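Local coordinates for protein folylpolyglutamate synthase (FolC) (PDB 6K8C) that probably adds glutamate to dihydropteroate and to tetrahydrofolates at the expense of ATP, yielding dihydrofolate and folylpolyglutamates, at residues I50-N56 / L159-I165; S190-P196 / K215-N221; I308-N313 / E371-G377. One frame throughout, in Å; residues are numbered along the deposited sequence.

Contact 1 (I50-N56 / L159-I165)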
loop_
_atom_site.group_PDB
_atom_site.type_symbol
_atom_site.label_atom_id
_atom_site.label_comp_id
_atom_site.label_asym_id
_atom_site.label_seq_id
_atom_site.Cartn_x
_atom_site.Cartn_y
_atom_site.Cartn_z
ATOM N N ILE A 50 -1.416 10.468 11.018
ATOM C CA ILE A 50 -1.323 10.928 9.637
ATOM C C ILE A 50 -2.159 9.994 8.771
ATOM O O ILE A 50 -1.878 8.795 8.690
ATOM C CB ILE A 50 0.132 10.976 9.153
ATOM C CG1 ILE A 50 0.936 11.949 10.021
ATOM C CG2 ILE A 50 0.179 11.417 7.700
ATOM C CD1 ILE A 50 1.848 11.281 11.001
ATOM N N HIS A 51 -3.180 10.541 8.124
ATOM C CA HIS A 51 -4.113 9.755 7.320
ATOM C C HIS A 51 -3.657 9.790 5.864
ATOM O O HIS A 51 -3.685 10.846 5.229
ATOM C CB HIS A 51 -5.526 10.315 7.465
ATOM C CG HIS A 51 -6.614 9.349 7.111
ATOM N ND1 HIS A 51 -7.891 9.760 6.788
ATOM C CD2 HIS A 51 -6.626 7.997 7.040
ATOM C CE1 HIS A 51 -8.640 8.702 6.529
ATOM N NE2 HIS A 51 -7.897 7.620 6.675
ATOM N N VAL A 52 -3.258 8.640 5.330
ATOM C CA VAL A 52 -2.813 8.526 3.944
ATOM C C VAL A 52 -3.989 8.035 3.103
ATOM O O VAL A 52 -4.490 6.923 3.309
ATOM C CB VAL A 52 -1.602 7.586 3.819
ATOM C CG1 VAL A 52 -1.135 7.512 2.374
ATOM C CG2 VAL A 52 -0.462 8.069 4.710
ATOM N N VAL A 53 -4.428 8.867 2.158
ATOM C CA VAL A 53 -5.619 8.625 1.352
ATOM C C VAL A 53 -5.258 8.831 -0.113
ATOM O O VAL A 53 -4.553 9.785 -0.454
ATOM C CB VAL A 53 -6.772 9.568 1.764
ATOM C CG1 VAL A 53 -7.958 9.426 0.824
ATOM C CG2 VAL A 53 -7.202 9.297 3.204
ATOM N N GLY A 54 -5.738 7.949 -0.976
ATOM C CA GLY A 54 -5.493 8.098 -2.396
ATOM C C GLY A 54 -5.632 6.770 -3.115
ATOM O O GLY A 54 -6.064 5.774 -2.544
ATOM N N THR A 55 -5.250 6.783 -4.391
ATOM C CA THR A 55 -5.315 5.588 -5.223
ATOM C C THR A 55 -3.952 4.958 -5.457
ATOM O O THR A 55 -3.784 3.755 -5.252
ATOM C CB THR A 55 -5.966 5.914 -6.573
ATOM O OG1 THR A 55 -7.274 6.455 -6.350
ATOM C CG2 THR A 55 -6.076 4.659 -7.432
ATOM N N ASN A 56 -2.968 5.748 -5.871
ATOM C CA ASN A 56 -1.639 5.252 -6.180
ATOM C C ASN A 56 -0.621 5.834 -5.211
ATOM O O ASN A 56 -0.783 6.951 -4.709
ATOM C CB ASN A 56 -1.245 5.605 -7.619
ATOM C CG ASN A 56 -2.178 4.988 -8.640
ATOM O OD1 ASN A 56 -2.543 3.817 -8.534
ATOM N ND2 ASN A 56 -2.577 5.775 -9.630
ATOM N N LEU A 159 -3.001 15.212 10.370
ATOM C CA LEU A 159 -2.642 15.572 9.008
ATOM C C LEU A 159 -3.182 14.507 8.068
ATOM O O LEU A 159 -3.157 13.323 8.399
ATOM C CB LEU A 159 -1.122 15.680 8.864
ATOM C CG LEU A 159 -0.528 15.946 7.488
ATOM C CD1 LEU A 159 -0.799 17.384 7.081
ATOM C CD2 LEU A 159 0.968 15.653 7.528
ATOM N N SER A 160 -3.681 14.936 6.913
ATOM C CA SER A 160 -4.011 14.029 5.822
ATOM C C SER A 160 -3.009 14.223 4.693
ATOM O O SER A 160 -2.576 15.348 4.419
ATOM C CB SER A 160 -5.431 14.271 5.304
ATOM O OG SER A 160 -6.388 14.087 6.335
ATOM N N VAL A 161 -2.621 13.123 4.053
ATOM C CA VAL A 161 -1.793 13.161 2.852
ATOM C C VAL A 161 -2.598 12.531 1.727
ATOM O O VAL A 161 -2.930 11.341 1.789
ATOM C CB VAL A 161 -0.458 12.428 3.049
ATOM C CG1 VAL A 161 0.330 12.428 1.747
ATOM C CG2 VAL A 161 0.348 13.084 4.162
ATOM N N PHE A 162 -2.924 13.320 0.705
ATOM C CA PHE A 162 -3.681 12.820 -0.435
ATOM C C PHE A 162 -2.706 12.500 -1.558
ATOM O O PHE A 162 -2.188 13.408 -2.215
ATOM C CB PHE A 162 -4.742 13.828 -0.871
ATOM C CG PHE A 162 -5.859 13.982 0.127
ATOM C CD1 PHE A 162 -6.826 12.997 0.256
ATOM C CD2 PHE A 162 -5.930 15.098 0.942
ATOM C CE1 PHE A 162 -7.858 13.126 1.183
ATOM C CE2 PHE A 162 -6.956 15.238 1.867
ATOM C CZ PHE A 162 -7.922 14.244 1.989
ATOM N N THR A 163 -2.452 11.211 -1.762
ATOM C CA THR A 163 -1.653 10.741 -2.886
ATOM C C THR A 163 -2.506 10.811 -4.154
ATOM O O THR A 163 -3.692 11.148 -4.093
ATOM C CB THR A 163 -1.127 9.335 -2.580
ATOM O OG1 THR A 163 -2.181 8.373 -2.699
ATOM C CG2 THR A 163 -0.550 9.279 -1.173
ATOM N N PRO A 164 -1.928 10.555 -5.333
ATOM C CA PRO A 164 -2.709 10.715 -6.574
ATOM C C PRO A 164 -3.949 9.827 -6.611
ATOM O O PRO A 164 -3.900 8.641 -6.277
ATOM C CB PRO A 164 -1.706 10.329 -7.666
ATOM C CG PRO A 164 -0.391 10.766 -7.099
ATOM C CD PRO A 164 -0.492 10.379 -5.630
ATOM N N ILE A 165 -5.065 10.423 -7.035
ATOM C CA ILE A 165 -6.376 9.778 -7.060
ATOM C C ILE A 165 -6.746 9.471 -8.506
ATOM O O ILE A 165 -6.619 10.334 -9.385
ATOM C CB ILE A 165 -7.446 10.666 -6.403
ATOM C CG1 ILE A 165 -7.138 10.866 -4.917
ATOM C CG2 ILE A 165 -8.834 10.071 -6.587
ATOM C CD1 ILE A 165 -7.776 12.112 -4.333
HETATM O O HOH W 1 -8.506 12.424 5.613
#
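His51 is held to the neighbouring strand through both its backbone N-H and its carbonyl: His51 N donates to Leu159 O at 2.8 Å, and His51 O accepts from Val161 N. Val53 repeats the step, its N bonded to Val161 O and its O taking the N-H of Thr163. With N-to-C directions 19° apart, this is a parallel ladder. Past the strand ends Pro164 O accepts two consecutive N-H groups, Thr55 N at 3.0 Å and Asn56 N at 3.1 Å. Thr163 OG1 gives its proton to Asn56 O across 2.8 Å, approaching from above the carbonyl plane; a chi1 of 74° sets the hydroxyl between its own N and carbonyl carbon and aims it at the turning chain. A water bridges His51 ND1 and Ser160 OG, and His51 NE2 is bonded to Thr152 OG1. Gly54 to Asn56, with Lys58 beyond, open the glycine-rich P-loop of the Mur ligase middle domain, consistent with ATP binding. Gly54 has a positive phi of 158°, and its CA lies 3.3 Å from Thr163 OG1, leaving little room beside the backbone.

Apolar contacts divide between the two sheet faces. Val53 CG1 lies alongside Phe162, 3.7 Å from CE1, while Val53 CG2 covers the centre of the His51 ring. On the other face Ile50 CG2 meets Val161 CG2 at 3.9 Å.

Contact 2 (S190-P196 / K215-N221)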
loop_
_atom_site.group_PDB
_atom_site.type_symbol
_atom_site.label_atom_id
_atom_site.label_comp_id
_atom_site.label_asym_id
_atom_site.label_seq_id
_atom_site.Cartn_x
_atom_site.Cartn_y
_atom_site.Cartn_z
ATOM N N SER A 190 -8.383 19.592 9.046
ATOM C CA SER A 190 -8.008 20.996 8.988
ATOM C C SER A 190 -6.681 21.231 8.276
ATOM O O SER A 190 -6.408 22.365 7.872
ATOM C CB SER A 190 -7.942 21.576 10.402
ATOM O OG SER A 190 -6.937 20.932 11.167
ATOM N N LEU A 191 -5.864 20.194 8.099
ATOM C CA LEU A 191 -4.519 20.341 7.552
ATOM C C LEU A 191 -4.230 19.155 6.647
ATOM O O LEU A 191 -4.243 18.010 7.108
ATOM C CB LEU A 191 -3.480 20.431 8.677
ATOM C CG LEU A 191 -2.016 20.613 8.272
ATOM C CD1 LEU A 191 -1.857 21.848 7.421
ATOM C CD2 LEU A 191 -1.123 20.677 9.506
ATOM N N SER A 192 -3.963 19.421 5.369
ATOM C CA SER A 192 -3.753 18.343 4.414
ATOM C C SER A 192 -2.705 18.729 3.382
ATOM O O SER A 192 -2.621 19.885 2.960
ATOM C CB SER A 192 -5.054 17.967 3.699
ATOM O OG SER A 192 -6.068 17.642 4.636
ATOM N N ILE A 193 -1.924 17.738 2.981
ATOM C CA ILE A 193 -0.985 17.832 1.873
ATOM C C ILE A 193 -1.588 17.080 0.701
ATOM O O ILE A 193 -2.148 15.995 0.882
ATOM C CB ILE A 193 0.381 17.247 2.273
ATOM C CG1 ILE A 193 1.038 18.152 3.313
ATOM C CG2 ILE A 193 1.292 17.072 1.057
ATOM C CD1 ILE A 193 1.534 17.403 4.477
ATOM N N ILE A 194 -1.503 17.649 -0.498
ATOM C CA ILE A 194 -2.054 16.985 -1.673
ATOM C C ILE A 194 -0.961 16.859 -2.728
ATOM O O ILE A 194 -0.355 17.861 -3.128
ATOM C CB ILE A 194 -3.304 17.705 -2.224
ATOM C CG1 ILE A 194 -3.934 16.895 -3.356
ATOM C CG2 ILE A 194 -3.022 19.132 -2.655
ATOM C CD1 ILE A 194 -5.445 17.050 -3.443
ATOM N N ALA A 195 -0.693 15.620 -3.152
ATOM C CA ALA A 195 0.211 15.348 -4.261
ATOM C C ALA A 195 -0.379 15.894 -5.561
ATOM O O ALA A 195 -1.577 16.190 -5.626
ATOM C CB ALA A 195 0.448 13.838 -4.375
ATOM N N PRO A 196 0.437 16.044 -6.610
ATOM C CA PRO A 196 -0.107 16.494 -7.903
ATOM C C PRO A 196 -1.228 15.576 -8.375
ATOM O O PRO A 196 -1.109 14.349 -8.339
ATOM C CB PRO A 196 1.109 16.445 -8.838
ATOM C CG PRO A 196 2.279 16.626 -7.925
ATOM C CD PRO A 196 1.905 15.900 -6.659
ATOM N N LYS A 215 -6.709 24.052 5.628
ATOM C CA LYS A 215 -5.475 24.434 4.954
ATOM C C LYS A 215 -5.029 23.280 4.061
ATOM O O LYS A 215 -4.812 22.162 4.539
ATOM C CB LYS A 215 -4.384 24.814 5.956
ATOM C CG LYS A 215 -3.046 25.185 5.297
ATOM C CD LYS A 215 -1.888 25.054 6.273
ATOM C CE LYS A 215 -0.710 25.948 5.919
ATOM N NZ LYS A 215 0.329 25.852 6.985
ATOM N N LEU A 216 -4.920 23.552 2.766
ATOM C CA LEU A 216 -4.530 22.571 1.764
ATOM C C LEU A 216 -3.159 22.964 1.232
ATOM O O LEU A 216 -3.007 24.038 0.645
ATOM C CB LEU A 216 -5.565 22.520 0.641
ATOM C CG LEU A 216 -5.469 21.427 -0.417
ATOM C CD1 LEU A 216 -5.540 20.044 0.231
ATOM C CD2 LEU A 216 -6.579 21.618 -1.450
ATOM N N ILE A 217 -2.162 22.117 1.462
ATOM C CA ILE A 217 -0.797 22.373 1.017
ATOM C C ILE A 217 -0.594 21.619 -0.289
ATOM O O ILE A 217 -0.526 20.388 -0.301
ATOM C CB ILE A 217 0.237 21.953 2.069
ATOM C CG1 ILE A 217 0.086 22.797 3.336
ATOM C CG2 ILE A 217 1.649 22.091 1.515
ATOM C CD1 ILE A 217 0.773 22.184 4.548
ATOM N N VAL A 218 -0.477 22.350 -1.390
ATOM C CA VAL A 218 -0.386 21.747 -2.714
ATOM C C VAL A 218 1.081 21.496 -3.036
ATOM O O VAL A 218 1.885 22.430 -3.080
ATOM C CB VAL A 218 -1.045 22.643 -3.772
ATOM C CG1 VAL A 218 -0.962 22.004 -5.143
ATOM C CG2 VAL A 218 -2.500 22.920 -3.390
ATOM N N VAL A 219 1.432 20.235 -3.260
ATOM C CA VAL A 219 2.813 19.880 -3.574
ATOM C C VAL A 219 3.112 20.279 -5.010
ATOM O O VAL A 219 2.387 19.895 -5.936
ATOM C CB VAL A 219 3.054 18.380 -3.354
ATOM C CG1 VAL A 219 4.435 17.998 -3.849
ATOM C CG2 VAL A 219 2.908 18.037 -1.877
ATOM N N GLN A 220 4.175 21.058 -5.195
ATOM C CA GLN A 220 4.597 21.455 -6.533
ATOM C C GLN A 220 5.009 20.240 -7.353
ATOM O O GLN A 220 5.617 19.296 -6.837
ATOM C CB GLN A 220 5.769 22.431 -6.448
ATOM C CG GLN A 220 5.399 23.832 -6.013
ATOM C CD GLN A 220 6.332 24.869 -6.612
ATOM O OE1 GLN A 220 7.552 24.794 -6.442
ATOM N NE2 GLN A 220 5.764 25.835 -7.327
ATOM N N ASN A 221 4.685 20.273 -8.647
ATOM C CA ASN A 221 5.068 19.203 -9.566
ATOM C C ASN A 221 6.532 19.420 -9.938
ATOM O O ASN A 221 6.877 19.958 -10.994
ATOM C CB ASN A 221 4.154 19.186 -10.788
ATOM C CG ASN A 221 4.348 17.945 -11.642
ATOM O OD1 ASN A 221 5.421 17.340 -11.647
ATOM N ND2 ASN A 221 3.304 17.554 -12.359
HETATM O O HOH W 2 -7.193 19.906 4.789
HETATM O O HOH W 3 -0.128 19.020 -5.913
#
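Ile194 O is gripped twice, by Val219 N at 3.0 Å and by a water that also lies 3.0 Å from Ile194 O. The same water donates its second proton to Val219 O at 2.7 Å, so the water ties Val219 O back to the carbonyl that already holds Val219 N, just past the end of strand 215-218. Further back the ladder is regular: Ile217 N reaches Ser192 O at 2.7 Å with an N-H...O angle of 174°, Ile217 O takes Ile194 N, Lys215 O takes Ser192 N, and Lys215 N donates to Ser190 O. Strands 191-194 and 215-218 run parallel at 22° and are joined through helix 199-211, a beta-alpha-beta crossover whose second strand forms one edge of the sheet.

The side chains sort by face. Ile193 CG2 presses on Val219 CG2 at 3.5 Å, tighter than usual van der Waals contact. On that face too, Leu191 CD1 comes to 3.4 Å from Lys215 CD, the two chains lying side by side; the extended lysine then carries its amino group away. On the face under helix 199-211, a chi1 of -174° sets Ile194 CG1 anti to N and places CG2 between N and the carbonyl carbon, where it touches both Leu216 and Val218, with Ile194 CG2 at 3.9 Å from Leu216 CD1. Pro196 follows, its CG 3.8 Å from Val219 O. Ala205 of the crossover helix packs on both Ile194 and Leu216.

The contact thus pairs a mostly buried strand, apolar but for Ser192, with an edge strand of mixed character: Leu216 packs under helix 199-211 and Ile217 on the opposite face, against Ile193 and Leu191, whereas Lys215 and Val218 are exposed, and an ordered water supplements the backbone bonds at Ile194 O and Val219 O.

Contact 3 (I308-N313 / E371-G377)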
loop_
_atom_site.group_PDB
_atom_site.type_symbol
_atom_site.label_atom_id
_atom_site.label_comp_id
_atom_site.label_asym_id
_atom_site.label_seq_id
_atom_site.Cartn_x
_atom_site.Cartn_y
_atom_site.Cartn_z
ATOM N N ILE A 308 13.271 -13.850 -19.388
ATOM C CA ILE A 308 12.649 -14.705 -18.390
ATOM C C ILE A 308 11.172 -14.873 -18.725
ATOM O O ILE A 308 10.671 -14.344 -19.714
ATOM C CB ILE A 308 12.829 -14.164 -16.955
ATOM C CG1 ILE A 308 11.971 -12.916 -16.727
ATOM C CG2 ILE A 308 14.294 -13.866 -16.673
ATOM C CD1 ILE A 308 12.016 -12.426 -15.293
ATOM N N ILE A 309 10.479 -15.625 -17.878
ATOM C CA ILE A 309 9.058 -15.903 -18.036
ATOM C C ILE A 309 8.270 -14.974 -17.126
ATOM O O ILE A 309 8.642 -14.755 -15.968
ATOM C CB ILE A 309 8.760 -17.382 -17.719
ATOM C CG1 ILE A 309 9.557 -18.294 -18.659
ATOM C CG2 ILE A 309 7.267 -17.672 -17.807
ATOM C CD1 ILE A 309 9.314 -19.780 -18.423
ATOM N N LEU A 310 7.175 -14.427 -17.642
ATOM C CA LEU A 310 6.292 -13.568 -16.864
ATOM C C LEU A 310 5.073 -14.357 -16.399
ATOM O O LEU A 310 4.390 -14.985 -17.213
ATOM C CB LEU A 310 5.851 -12.355 -17.688
ATOM C CG LEU A 310 4.974 -11.341 -16.953
ATOM C CD1 LEU A 310 5.772 -10.635 -15.863
ATOM C CD2 LEU A 310 4.400 -10.324 -17.932
ATOM N N ILE A 311 4.807 -14.324 -15.095
ATOM C CA ILE A 311 3.585 -14.874 -14.515
ATOM C C ILE A 311 2.680 -13.695 -14.189
ATOM O O ILE A 311 3.045 -12.831 -13.382
ATOM C CB ILE A 311 3.887 -15.721 -13.265
ATOM C CG1 ILE A 311 4.702 -16.953 -13.657
ATOM C CG2 ILE A 311 2.598 -16.146 -12.566
ATOM C CD1 ILE A 311 5.428 -17.613 -12.490
ATOM N N TYR A 312 1.507 -13.643 -14.817
ATOM C CA TYR A 312 0.836 -12.361 -14.981
ATOM C C TYR A 312 -0.677 -12.506 -15.034
ATOM O O TYR A 312 -1.209 -13.444 -15.637
ATOM C CB TYR A 312 1.331 -11.679 -16.270
ATOM C CG TYR A 312 0.657 -10.365 -16.608
ATOM C CD1 TYR A 312 1.130 -9.165 -16.088
ATOM C CD2 TYR A 312 -0.443 -10.322 -17.457
ATOM C CE1 TYR A 312 0.520 -7.957 -16.400
ATOM C CE2 TYR A 312 -1.060 -9.124 -17.770
ATOM C CZ TYR A 312 -0.574 -7.944 -17.240
ATOM O OH TYR A 312 -1.184 -6.748 -17.550
ATOM N N ASN A 313 -1.355 -11.553 -14.401
ATOM C CA ASN A 313 -2.739 -11.216 -14.703
ATOM C C ASN A 313 -2.940 -9.770 -14.274
ATOM O O ASN A 313 -2.077 -9.177 -13.622
ATOM C CB ASN A 313 -3.728 -12.160 -14.008
ATOM C CG ASN A 313 -4.954 -12.447 -14.862
ATOM O OD1 ASN A 313 -5.309 -11.663 -15.744
ATOM N ND2 ASN A 313 -5.611 -13.570 -14.597
ATOM N N GLU A 371 14.199 -22.353 -14.819
ATOM C CA GLU A 371 13.737 -21.122 -15.443
ATOM C C GLU A 371 13.619 -20.017 -14.400
ATOM O O GLU A 371 13.536 -20.277 -13.197
ATOM C CB GLU A 371 12.384 -21.327 -16.141
ATOM C CG GLU A 371 12.384 -22.425 -17.200
ATOM C CD GLU A 371 12.922 -21.957 -18.542
ATOM O OE1 GLU A 371 13.381 -20.798 -18.639
ATOM O OE2 GLU A 371 12.884 -22.752 -19.505
ATOM N N ASN A 372 13.618 -18.773 -14.878
ATOM C CA ASN A 372 13.459 -17.598 -14.034
ATOM C C ASN A 372 12.131 -16.916 -14.337
ATOM O O ASN A 372 11.636 -16.959 -15.468
ATOM C CB ASN A 372 14.613 -16.617 -14.233
ATOM C CG ASN A 372 15.961 -17.243 -13.933
ATOM O OD1 ASN A 372 16.140 -17.879 -12.895
ATOM N ND2 ASN A 372 16.915 -17.063 -14.837
ATOM N N TYR A 373 11.552 -16.283 -13.316
ATOM C CA TYR A 373 10.185 -15.788 -13.406
ATOM C C TYR A 373 10.048 -14.429 -12.743
ATOM O O TYR A 373 10.676 -14.166 -11.714
ATOM C CB TYR A 373 9.196 -16.751 -12.739
ATOM C CG TYR A 373 9.204 -18.145 -13.308
ATOM C CD1 TYR A 373 10.065 -19.114 -12.807
ATOM C CD2 TYR A 373 8.340 -18.503 -14.339
ATOM C CE1 TYR A 373 10.076 -20.398 -13.320
ATOM C CE2 TYR A 373 8.343 -19.793 -14.863
ATOM C CZ TYR A 373 9.215 -20.736 -14.345
ATOM O OH TYR A 373 9.238 -22.019 -14.844
ATOM N N LEU A 374 9.210 -13.578 -13.335
ATOM C CA LEU A 374 8.654 -12.408 -12.669
ATOM C C LEU A 374 7.164 -12.640 -12.467
ATOM O O LEU A 374 6.443 -12.934 -13.428
ATOM C CB LEU A 374 8.884 -11.122 -13.479
ATOM C CG LEU A 374 8.107 -9.881 -13.001
ATOM C CD1 LEU A 374 8.482 -9.507 -11.574
ATOM C CD2 LEU A 374 8.318 -8.685 -13.942
ATOM N N VAL A 375 6.714 -12.534 -11.219
ATOM C CA VAL A 375 5.300 -12.584 -10.868
ATOM C C VAL A 375 4.840 -11.146 -10.665
ATOM O O VAL A 375 5.398 -10.425 -9.833
ATOM C CB VAL A 375 5.067 -13.433 -9.606
ATOM C CG1 VAL A 375 3.608 -13.358 -9.162
ATOM C CG2 VAL A 375 5.497 -14.878 -9.854
ATOM N N TYR A 376 3.834 -10.720 -11.426
ATOM C CA TYR A 376 3.539 -9.300 -11.545
ATOM C C TYR A 376 2.065 -9.083 -11.854
ATOM O O TYR A 376 1.459 -9.834 -12.622
ATOM C CB TYR A 376 4.403 -8.682 -12.649
ATOM C CG TYR A 376 4.286 -7.192 -12.842
ATOM C CD1 TYR A 376 4.580 -6.305 -11.817
ATOM C CD2 TYR A 376 3.933 -6.665 -14.078
ATOM C CE1 TYR A 376 4.498 -4.929 -12.013
ATOM C CE2 TYR A 376 3.845 -5.300 -14.279
ATOM C CZ TYR A 376 4.131 -4.436 -13.247
ATOM O OH TYR A 376 4.052 -3.071 -13.457
ATOM N N GLY A 377 1.495 -8.041 -11.256
ATOM C CA GLY A 377 0.197 -7.588 -11.717
ATOM C C GLY A 377 -0.686 -6.928 -10.678
ATOM O O GLY A 377 -1.426 -5.991 -11.000
#
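Strands 308-312 and 373-376 run parallel, 21° apart, tied by alternating bonds: Ile309 N to Asn372 O, Leu374 N to Ile309 O, Ile311 N to Leu374 O at 2.7 Å, and Tyr376 N to Ile311 O at 3.0 Å.

On one face the Tyr373 ring is flanked by two isoleucines that meet the same ring carbon: Tyr373 CD2 lies 3.6 Å from Ile309 CB and equally 3.6 Å from Ile311 CD1. Ile309 runs alongside the tyrosine, while Ile311 crosses it obliquely and also brings CD1 to 3.8 Å from Val375 CG2. Beyond the ring, Tyr373 OH is bonded to Glu368 N. On the other face Leu310 and Leu374 point the same way, Leu310 CD1 touching Leu374 CD2 at 3.7 Å. Ile308, with chi1 at 71°, swings its CG1 branch across the strand gap, bringing CD1 to 3.8 Å from Leu374 CB. At the far end Asn313 O, buried without a hydrogen-bond partner in the model, has Gly377 CA at 3.4 Å in a weak CA-H...O contact.

Helix 290-303 packs on Ile308, Leu374 and Tyr376, and helix 320-327 on Leu310, Tyr312 and Tyr376. Within the sheet of the glutamate ligase domain, strand 331-336 borders 308-312 while strand 282-285 borders 373-376; Lys332 forms a salt bridge with Glu371.

Along the chain the three contacts close in series. Contacts 1 and 2 belong to one eight-stranded sheet within the Mur ligase middle domain: their centres are 10 Å apart, and strands 159-162 and 191-194 are direct neighbours, so the order 48-53, 159-162, 191-194, 215-218 runs from the interior to an edge. Helix 241-254 packs against residues of both. Contact 3 lies in the separate six-stranded sheet of the glutamate ligase domain, on the opposite side of the chain's centre, about 30 Å from contact 1 and 37 Å from contact 2 between centres. Each domain has its own mixed sheet, and all three contacts are parallel strand pairs within them, the P-loop starting from the first sheet.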